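Local coordinates for 3-hydroxyisobutyryl-CoA hydrolase (Mycobacterium thermoresistibile, PDB 4HDT), which probably hydrolyses 3-hydroxy-2-methylpropanoyl-CoA to 3-hydroxy-2-methylpropanoate and coenzyme A, as a member of the crotonase-like family, at residues A[31-36]-A[92-97]; A[74-79]-A[307-312]; A[85-90]-A[298-303]. All blocks are in the same frame, centred on the assembly; numbering follows the deposited sequence.

Contacts 1 and 3 share helix 85-103, and contact 2 stands on helix 73-81, which precedes it. The partner helices of contacts 3 and 2, 285-299 and 303-313, also follow each other in the chain, so these contacts sit side by side, about 11 Å between centres; Ser79 OG lies 3.1 Å from Ala87 N, a probable hydrogen bond, and Ile76 CD1 packs on Ala87 CB at 3.8 Å. Contacts 1 and 3, centres about 14 Å apart, meet at one zinc ion, bound by both His35 and Glu86; His35 CB lies 3.3 Å from Glu86 OE2. Contacts 1 and 2 do not touch, their nearest atoms being about 7 Å apart. Another zinc ion is bound by His78 in contact 2.

Contact 1. Residues A[31-36]-A[92-97]; sequences NSLTHG and FDEYRL. With ZN (zinc ion), chain D; ACT (acetate ion), chain H.
His35 and Asp93 meet through a nearly straight hydrogen bond, from His35 NE2 to Asp93 OD2 at 2.7 Å with an N-H...O angle of 168°. The acceptor oxygen lies almost in the imidazole plane, so the ring offers its edge, while the carboxylate is turned 32° against it and accepts with the anti lone pair of OD2. With CG trans to the backbone N, the histidine side chain reaches from the first turn of helix 35-49 toward helix 85-103; Asp93 holds its CG opposite the carbonyl carbon (chi1 -72°), which directs the carboxylate at His35 NE2. The other ring nitrogen is also engaged: His35 ND1 binds a zinc ion at 2.1 Å, and Glu86 also binds that metal. Because both nitrogens are held, rotation of the ring is restricted; the carboxylate would probably increase the electron-donating power of ND1. Asp93 OD1 forms a salt bridge with Arg89, which helps fix the carboxylate. At the backbone, His35 N makes a bent hydrogen bond, 3.0 Å, to O of an acetate ion that probably came from the crystallisation liquor, and Thr34 supplies the N-cap of the same helix. Deeper inside, Leu33 CD1 touches Glu94 OE2 at 3.8 Å; the extended glutamate chain crosses the leucine at about a right angle. A carboxylate hydrogen-bonded to a metal-binding histidine is a familiar second-shell arrangement of zinc sites, here joining two helices of a crotonase-like fold.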
loop_
_atom_site.group_PDB
_atom_site.type_symbol
_atom_site.label_atom_id
_atom_site.label_comp_id
_atom_site.label_asym_id
_atom_site.label_seq_id
_atom_site.Cartn_x
_atom_site.Cartn_y
_atom_site.Cartn_z
ATOM N N ASN A 31 -11.782 2.898 8.212
ATOM C CA ASN A 31 -12.105 2.021 7.100
ATOM C C ASN A 31 -11.111 0.869 6.887
ATOM O O ASN A 31 -10.965 0.374 5.734
ATOM C CB ASN A 31 -12.337 2.853 5.833
ATOM C CG ASN A 31 -13.393 3.923 6.025
ATOM O OD1 ASN A 31 -14.472 3.652 6.588
ATOM N ND2 ASN A 31 -13.158 5.119 5.464
ATOM N N SER A 32 -10.465 0.386 7.964
ATOM C CA SER A 32 -9.563 -0.751 7.787
ATOM C C SER A 32 -10.284 -1.969 7.152
ATOM O O SER A 32 -11.448 -2.220 7.436
ATOM C CB SER A 32 -8.810 -1.124 9.051
ATOM O OG SER A 32 -9.673 -1.543 10.044
ATOM N N LEU A 33 -9.573 -2.732 6.325
ATOM C CA LEU A 33 -10.203 -3.770 5.487
ATOM C C LEU A 33 -10.322 -5.087 6.223
ATOM O O LEU A 33 -9.338 -5.601 6.779
ATOM C CB LEU A 33 -9.372 -4.053 4.227
ATOM C CG LEU A 33 -9.101 -2.871 3.347
ATOM C CD1 LEU A 33 -8.242 -3.347 2.177
ATOM C CD2 LEU A 33 -10.396 -2.297 2.825
ATOM N N THR A 34 -11.510 -5.653 6.145
ATOM C CA THR A 34 -11.764 -7.010 6.602
ATOM C C THR A 34 -11.807 -7.931 5.373
ATOM O O THR A 34 -11.890 -7.475 4.217
ATOM C CB THR A 34 -13.131 -7.114 7.293
ATOM O OG1 THR A 34 -14.161 -6.806 6.358
ATOM C CG2 THR A 34 -13.247 -6.189 8.511
ATOM N N HIS A 35 -11.841 -9.220 5.648
ATOM C CA HIS A 35 -11.909 -10.176 4.550
ATOM C C HIS A 35 -13.242 -9.983 3.833
ATOM O O HIS A 35 -13.333 -10.037 2.596
ATOM C CB HIS A 35 -11.731 -11.566 5.143
ATOM C CG HIS A 35 -11.575 -12.621 4.113
ATOM N ND1 HIS A 35 -11.546 -13.960 4.418
ATOM C CD2 HIS A 35 -11.394 -12.527 2.774
ATOM C CE1 HIS A 35 -11.386 -14.651 3.301
ATOM N NE2 HIS A 35 -11.264 -13.802 2.294
ATOM N N GLY A 36 -14.310 -9.746 4.601
ATOM C CA GLY A 36 -15.607 -9.462 4.029
ATOM C C GLY A 36 -15.666 -8.280 3.076
ATOM O O GLY A 36 -16.301 -8.330 2.016
ATOM N N PHE A 92 -4.777 -14.129 -0.102
ATOM C CA PHE A 92 -5.091 -14.741 -1.394
ATOM C C PHE A 92 -6.183 -13.937 -2.124
ATOM O O PHE A 92 -6.021 -13.543 -3.275
ATOM C CB PHE A 92 -5.503 -16.209 -1.167
ATOM C CG PHE A 92 -5.517 -17.061 -2.393
ATOM C CD1 PHE A 92 -6.647 -17.182 -3.157
ATOM C CD2 PHE A 92 -4.404 -17.792 -2.741
ATOM C CE1 PHE A 92 -6.665 -17.991 -4.295
ATOM C CE2 PHE A 92 -4.398 -18.590 -3.867
ATOM C CZ PHE A 92 -5.527 -18.682 -4.650
ATOM N N ASP A 93 -7.295 -13.671 -1.461
ATOM C CA ASP A 93 -8.399 -12.918 -2.026
ATOM C C ASP A 93 -8.038 -11.435 -2.235
ATOM O O ASP A 93 -8.411 -10.828 -3.237
ATOM C CB ASP A 93 -9.642 -13.043 -1.134
ATOM C CG ASP A 93 -10.278 -14.422 -1.199
ATOM O OD1 ASP A 93 -10.128 -15.163 -2.232
ATOM O OD2 ASP A 93 -10.979 -14.808 -0.217
ATOM N N GLU A 94 -7.289 -10.863 -1.294
ATOM C CA GLU A 94 -6.929 -9.457 -1.399
ATOM C C GLU A 94 -5.994 -9.201 -2.574
ATOM O O GLU A 94 -6.210 -8.257 -3.330
ATOM C CB GLU A 94 -6.265 -8.963 -0.118
ATOM C CG GLU A 94 -5.951 -7.468 -0.114
ATOM C CD GLU A 94 -5.209 -7.046 1.126
ATOM O OE1 GLU A 94 -4.350 -7.838 1.567
ATOM O OE2 GLU A 94 -5.448 -5.942 1.658
ATOM N N TYR A 95 -5.006 -10.052 -2.732
ATOM C CA TYR A 95 -4.025 -9.844 -3.801
ATOM C C TYR A 95 -4.673 -10.109 -5.154
ATOM O O TYR A 95 -4.380 -9.433 -6.138
ATOM C CB TYR A 95 -2.742 -10.643 -3.637
ATOM C CG TYR A 95 -1.930 -10.373 -2.354
ATOM C CD1 TYR A 95 -2.306 -9.410 -1.426
ATOM C CD2 TYR A 95 -0.823 -11.121 -2.077
ATOM C CE1 TYR A 95 -1.600 -9.216 -0.248
ATOM C CE2 TYR A 95 -0.091 -10.931 -0.910
ATOM C CZ TYR A 95 -0.494 -10.015 0.016
ATOM O OH TYR A 95 0.249 -9.931 1.181
ATOM N N ARG A 96 -5.579 -11.066 -5.245
ATOM C CA ARG A 96 -6.354 -11.209 -6.456
ATOM C C ARG A 96 -7.202 -9.963 -6.796
ATOM O O ARG A 96 -7.293 -9.555 -7.965
ATOM C CB ARG A 96 -7.219 -12.487 -6.370
ATOM C CG ARG A 96 -6.389 -13.764 -6.586
ATOM C CD ARG A 96 -7.067 -15.045 -6.054
ATOM N NE ARG A 96 -8.378 -15.263 -6.608
ATOM C CZ ARG A 96 -8.646 -15.970 -7.716
ATOM N NH1 ARG A 96 -7.664 -16.520 -8.429
ATOM N NH2 ARG A 96 -9.904 -16.120 -8.138
ATOM N N LEU A 97 -7.783 -9.343 -5.782
ATOM C CA LEU A 97 -8.506 -8.104 -5.961
ATOM C C LEU A 97 -7.561 -6.996 -6.436
ATOM O O LEU A 97 -7.898 -6.245 -7.363
ATOM C CB LEU A 97 -9.199 -7.682 -4.654
ATOM C CG LEU A 97 -9.771 -6.237 -4.582
ATOM C CD1 LEU A 97 -10.867 -6.022 -5.602
ATOM C CD2 LEU A 97 -10.269 -5.896 -3.169
HETATM ZN ZN ZN D . -11.948 -15.206 6.042
HETATM C C ACT H . -9.050 -10.226 7.893
HETATM O O ACT H . -10.304 -10.072 8.065
HETATM O OXT ACT H . -8.527 -11.360 7.835
HETATM C CH3 ACT H . -8.117 -9.041 7.826
#

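Contact 2. Residues A[74-79]-A[307-312]; sequences VAIYHS and EGIRAQ. With ZN (zinc ion), chain E.
Tyr77 and Ile309 form the centre of this contact, with Tyr77 CB and Ile309 CG2 3.5 Å apart. Their side chains run past one another in opposite directions, and the same methyl lies 3.9 Å from Tyr77 CG, approaching the ring obliquely. Tyr77 holds CG trans to its backbone N (chi1 174°), directing the phenol along Arg310, whose side chain was modelled in two conformers; in the one described, Tyr77 OH approaches Arg310 CG at 3.9 Å, and the two side chains point the same way. Through its other branch, Ile309 reaches Ile76, with Ile309 CD1 4.2 Å from Ile76 CG2. Further out, this arginine conformer bends at chi3 to meet Glu307 one turn earlier: Arg310 NE donates to Glu307 OE1 at 3.0 Å, nearly straight but from above the carboxylate plane. Glu307 OE2 also accepts from Lys321 N. Ile145 packs against Ile309, and Val306 and Leu313 against Tyr77. The segment axes approach to 9.9 Å, their directions 135° apart. Away from this interface, His78 ND1 binds zinc at 2.1 Å. The chemistry implies apolar cohesion between the helices; the guanidinium charge is probably balanced, in this conformer, by Glu307, while the arginine's aliphatic CB and CG lie along Tyr77.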
loop_
_atom_site.group_PDB
_atom_site.type_symbol
_atom_site.label_atom_id
_atom_site.label_comp_id
_atom_site.label_asym_id
_atom_site.label_seq_id
_atom_site.Cartn_x
_atom_site.Cartn_y
_atom_site.Cartn_z
ATOM N N VAL A 74 -5.633 -6.596 13.754
ATOM C CA VAL A 74 -6.054 -7.474 14.845
ATOM C C VAL A 74 -6.309 -8.887 14.311
ATOM O O VAL A 74 -5.944 -9.886 14.934
ATOM C CB VAL A 74 -7.347 -6.959 15.545
ATOM C CG1 VAL A 74 -7.838 -7.944 16.589
ATOM C CG2 VAL A 74 -7.127 -5.578 16.178
ATOM N N ALA A 75 -6.971 -8.972 13.165
ATOM C CA ALA A 75 -7.306 -10.273 12.603
ATOM C C ALA A 75 -6.054 -11.041 12.130
ATOM O O ALA A 75 -5.977 -12.281 12.258
ATOM C CB ALA A 75 -8.290 -10.067 11.460
ATOM N N ILE A 76 -5.075 -10.325 11.579
ATOM C CA ILE A 76 -3.829 -10.955 11.132
ATOM C C ILE A 76 -3.093 -11.465 12.366
ATOM O O ILE A 76 -2.541 -12.562 12.373
ATOM C CB ILE A 76 -2.941 -9.971 10.326
ATOM C CG1 ILE A 76 -3.680 -9.539 9.048
ATOM C CG2 ILE A 76 -1.591 -10.600 10.027
ATOM C CD1 ILE A 76 -3.872 -10.652 8.041
ATOM N N TYR A 77 -3.123 -10.666 13.420
ATOM C CA TYR A 77 -2.463 -11.020 14.672
ATOM C C TYR A 77 -3.066 -12.293 15.239
ATOM O O TYR A 77 -2.345 -13.255 15.531
ATOM C CB TYR A 77 -2.577 -9.834 15.631
ATOM C CG TYR A 77 -2.080 -10.029 17.063
ATOM C CD1 TYR A 77 -0.727 -10.227 17.333
ATOM C CD2 TYR A 77 -2.952 -9.907 18.130
ATOM C CE1 TYR A 77 -0.259 -10.355 18.623
ATOM C CE2 TYR A 77 -2.514 -10.054 19.428
ATOM C CZ TYR A 77 -1.167 -10.267 19.673
ATOM O OH TYR A 77 -0.734 -10.403 20.967
ATOM N N HIS A 78 -4.384 -12.341 15.354
ATOM C CA HIS A 78 -5.006 -13.567 15.870
ATOM C C HIS A 78 -4.713 -14.786 15.002
ATOM O O HIS A 78 -4.526 -15.896 15.522
ATOM C CB HIS A 78 -6.505 -13.363 16.068
ATOM C CG HIS A 78 -6.824 -12.366 17.143
ATOM N ND1 HIS A 78 -8.097 -11.901 17.373
ATOM C CD2 HIS A 78 -6.025 -11.716 18.026
ATOM C CE1 HIS A 78 -8.078 -11.024 18.358
ATOM N NE2 HIS A 78 -6.829 -10.884 18.764
ATOM N N SER A 79 -4.660 -14.594 13.676
ATOM C CA SER A 79 -4.351 -15.718 12.798
ATOM C C SER A 79 -2.908 -16.216 12.916
ATOM O O SER A 79 -2.640 -17.413 12.913
ATOM C CB SER A 79 -4.667 -15.340 11.332
ATOM O OG SER A 79 -4.493 -16.442 10.472
ATOM N N GLU A 307 5.201 -9.792 17.418
ATOM C CA GLU A 307 5.746 -8.799 18.322
ATOM C C GLU A 307 5.411 -7.399 17.817
ATOM O O GLU A 307 5.034 -6.512 18.602
ATOM C CB GLU A 307 7.251 -9.016 18.469
ATOM C CG GLU A 307 7.977 -7.960 19.296
ATOM C CD GLU A 307 7.569 -7.862 20.741
ATOM O OE1 GLU A 307 6.737 -8.633 21.236
ATOM O OE2 GLU A 307 8.109 -6.997 21.441
ATOM N N GLY A 308 5.604 -7.179 16.504
ATOM C CA GLY A 308 5.325 -5.878 15.902
ATOM C C GLY A 308 3.879 -5.448 16.037
ATOM O O GLY A 308 3.571 -4.335 16.474
ATOM N N ILE A 309 2.959 -6.333 15.710
ATOM C CA ILE A 309 1.564 -5.981 15.812
ATOM C C ILE A 309 1.181 -5.851 17.281
ATOM O O ILE A 309 0.417 -4.960 17.642
ATOM C CB ILE A 309 0.675 -7.010 15.129
ATOM C CG1 ILE A 309 0.910 -7.037 13.602
ATOM C CG2 ILE A 309 -0.795 -6.769 15.465
ATOM C CD1 ILE A 309 0.219 -8.181 12.908
ATOM N N ARG A 310 1.670 -6.743 18.143
ATOM C CA ARG A 310 1.407 -6.648 19.596
ATOM C C ARG A 310 1.760 -5.273 20.143
ATOM O O ARG A 310 0.990 -4.648 20.888
ATOM C CB ARG A 310 2.210 -7.713 20.372
ATOM C CG ARG A 310 1.935 -7.749 21.881
ATOM C CD ARG A 310 3.132 -8.268 22.672
ATOM N NE ARG A 310 4.309 -7.413 22.554
ATOM C CZ ARG A 310 4.380 -6.178 23.039
ATOM N NH1 ARG A 310 3.333 -5.657 23.664
ATOM N NH2 ARG A 310 5.488 -5.463 22.900
ATOM N N ALA A 311 2.962 -4.812 19.806
ATOM C CA ALA A 311 3.429 -3.530 20.306
ATOM C C ALA A 311 2.526 -2.382 19.851
ATOM O O ALA A 311 2.288 -1.448 20.630
ATOM C CB ALA A 311 4.863 -3.278 19.890
ATOM N N GLN A 312 2.055 -2.436 18.606
ATOM C CA GLN A 312 1.133 -1.424 18.075
ATOM C C GLN A 312 -0.154 -1.396 18.882
ATOM O O GLN A 312 -0.638 -0.332 19.250
ATOM C CB GLN A 312 0.814 -1.674 16.589
HETATM ZN ZN ZN E . -9.954 -12.251 16.540
#

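Contact 3. Residues A[85-90]-A[298-303]; sequences AEARRF and ASLKSH. With ZN (zinc ion), chain D.
Ser299 O is gripped twice by Ser302, whose hydroxyl and backbone N both donate to it. The shorter bond runs from Ser302 OG to Ser299 O at 2.6 Å, approaching in the carbonyl plane on a lone pair; the backbone bond, from Ser302 N to Ser299 O, measures 3.0 Å and closes a type I turn. Ser302 OG additionally caps helix 303-313 through Leu305 N, so one hydroxyl links the turn to the helix that follows. Leu300, at the second position of this turn, carries the contact with helix 85-103. Its CG stands trans to the carbonyl carbon (chi1 -74°), and both its methyls take part: Leu300 CD2 touches Ala87 CB at 3.7 Å, whereas Leu300 CD1 lies between that alanine methyl and Arg88 CG, 3.7 Å from the latter. Within the crotonase-like fold, the turn between helices 285-299 and 303-313 is thereby packed against helix 85-103. Arg88 crosses Leu300 obliquely, and the bend at chi3 brings Arg88 NH1 to 3.8 Å from Leu300 CD1, while NH2 of that arginine bonds to Asp83 O. Ala80 and Leu305 also pack against Leu300. Glu86, adjacent in sequence to Ala87, sends its bent chain to the zinc ion, which Glu86 OE1 binds at 1.9 Å.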
loop_
_atom_site.group_PDB
_atom_site.type_symbol
_atom_site.label_atom_id
_atom_site.label_comp_id
_atom_site.label_asym_id
_atom_site.label_seq_id
_atom_site.Cartn_x
_atom_site.Cartn_y
_atom_site.Cartn_z
ATOM N N ALA A 85 -4.368 -19.646 8.856
ATOM C CA ALA A 85 -5.321 -19.944 7.765
ATOM C C ALA A 85 -6.109 -18.731 7.249
ATOM O O ALA A 85 -6.221 -18.523 6.035
ATOM C CB ALA A 85 -6.270 -21.052 8.186
ATOM N N GLU A 86 -6.652 -17.925 8.155
ATOM C CA GLU A 86 -7.400 -16.728 7.751
ATOM C C GLU A 86 -6.515 -15.683 7.118
ATOM O O GLU A 86 -6.913 -15.052 6.155
ATOM C CB GLU A 86 -8.169 -16.107 8.920
ATOM C CG GLU A 86 -8.708 -14.688 8.695
ATOM C CD GLU A 86 -9.861 -14.573 7.697
ATOM O OE1 GLU A 86 -10.423 -15.557 7.203
ATOM O OE2 GLU A 86 -10.176 -13.403 7.347
ATOM N N ALA A 87 -5.320 -15.485 7.674
ATOM C CA ALA A 87 -4.403 -14.549 7.052
ATOM C C ALA A 87 -4.090 -14.963 5.607
ATOM O O ALA A 87 -4.146 -14.131 4.698
ATOM C CB ALA A 87 -3.114 -14.396 7.839
ATOM N N ARG A 88 -3.742 -16.219 5.393
ATOM C CA ARG A 88 -3.452 -16.653 4.033
ATOM C C ARG A 88 -4.651 -16.531 3.091
ATOM O O ARG A 88 -4.524 -16.099 1.931
ATOM C CB ARG A 88 -2.894 -18.063 4.018
ATOM C CG ARG A 88 -1.518 -18.134 4.653
ATOM C CD ARG A 88 -0.896 -19.483 4.377
ATOM N NE ARG A 88 -1.592 -20.499 5.130
ATOM C CZ ARG A 88 -1.293 -20.853 6.375
ATOM N NH1 ARG A 88 -0.258 -20.311 7.004
ATOM N NH2 ARG A 88 -2.020 -21.783 6.963
ATOM N N ARG A 89 -5.834 -16.876 3.569
ATOM C CA ARG A 89 -6.976 -16.776 2.706
ATOM C C ARG A 89 -7.289 -15.314 2.404
ATOM O O ARG A 89 -7.659 -14.969 1.285
ATOM C CB ARG A 89 -8.186 -17.436 3.319
ATOM C CG ARG A 89 -9.357 -17.509 2.337
ATOM C CD ARG A 89 -9.053 -18.364 1.089
ATOM N NE ARG A 89 -9.796 -17.874 -0.065
ATOM C CZ ARG A 89 -9.881 -18.481 -1.253
ATOM N NH1 ARG A 89 -9.288 -19.662 -1.465
ATOM N NH2 ARG A 89 -10.595 -17.913 -2.237
ATOM N N PHE A 90 -7.174 -14.471 3.422
ATOM C CA PHE A 90 -7.392 -13.027 3.254
ATOM C C PHE A 90 -6.441 -12.495 2.170
ATOM O O PHE A 90 -6.873 -11.816 1.243
ATOM C CB PHE A 90 -7.205 -12.267 4.592
ATOM C CG PHE A 90 -7.187 -10.768 4.440
ATOM C CD1 PHE A 90 -8.347 -10.067 4.189
ATOM C CD2 PHE A 90 -5.995 -10.089 4.492
ATOM C CE1 PHE A 90 -8.354 -8.687 4.053
ATOM C CE2 PHE A 90 -5.962 -8.717 4.334
ATOM C CZ PHE A 90 -7.159 -8.005 4.084
ATOM N N ALA A 298 5.547 -16.388 4.735
ATOM C CA ALA A 298 6.731 -16.613 5.572
ATOM C C ALA A 298 6.674 -15.765 6.858
ATOM O O ALA A 298 6.998 -16.281 7.961
ATOM C CB ALA A 298 8.001 -16.332 4.774
ATOM N N SER A 299 6.236 -14.517 6.728
ATOM C CA SER A 299 6.155 -13.618 7.874
ATOM C C SER A 299 5.199 -14.167 8.965
ATOM O O SER A 299 5.387 -13.893 10.156
ATOM C CB SER A 299 5.730 -12.225 7.457
ATOM O OG SER A 299 4.331 -12.199 7.334
ATOM N N LEU A 300 4.195 -14.942 8.577
ATOM C CA LEU A 300 3.313 -15.526 9.595
ATOM C C LEU A 300 4.033 -16.424 10.601
ATOM O O LEU A 300 3.547 -16.632 11.716
ATOM C CB LEU A 300 2.177 -16.331 8.958
ATOM C CG LEU A 300 1.064 -15.575 8.307
ATOM C CD1 LEU A 300 0.149 -16.623 7.644
ATOM C CD2 LEU A 300 0.294 -14.729 9.343
ATOM N N LYS A 301 5.137 -17.034 10.198
ATOM C CA LYS A 301 5.937 -17.908 11.051
ATOM C C LYS A 301 6.976 -17.132 11.874
ATOM O O LYS A 301 7.669 -17.697 12.709
ATOM C CB LYS A 301 6.640 -18.996 10.208
ATOM N N SER A 302 7.063 -15.824 11.658
ATOM C CA SER A 302 8.095 -15.009 12.319
ATOM C C SER A 302 7.735 -14.509 13.721
ATOM O O SER A 302 6.589 -14.202 14.012
ATOM C CB SER A 302 8.444 -13.814 11.426
ATOM O OG SER A 302 7.425 -12.795 11.404
ATOM N N HIS A 303 8.766 -14.345 14.544
ATOM C CA HIS A 303 8.658 -13.649 15.809
ATOM C C HIS A 303 8.218 -12.200 15.592
ATOM O O HIS A 303 7.377 -11.694 16.305
ATOM C CB HIS A 303 10.019 -13.675 16.512
ATOM C CG HIS A 303 10.112 -12.767 17.705
ATOM N ND1 HIS A 303 10.367 -11.418 17.600
ATOM C CD2 HIS A 303 10.006 -13.032 19.028
ATOM C CE1 HIS A 303 10.417 -10.892 18.814
ATOM N NE2 HIS A 303 10.193 -11.849 19.695
HETATM ZN ZN ZN D . -11.948 -15.206 6.042
#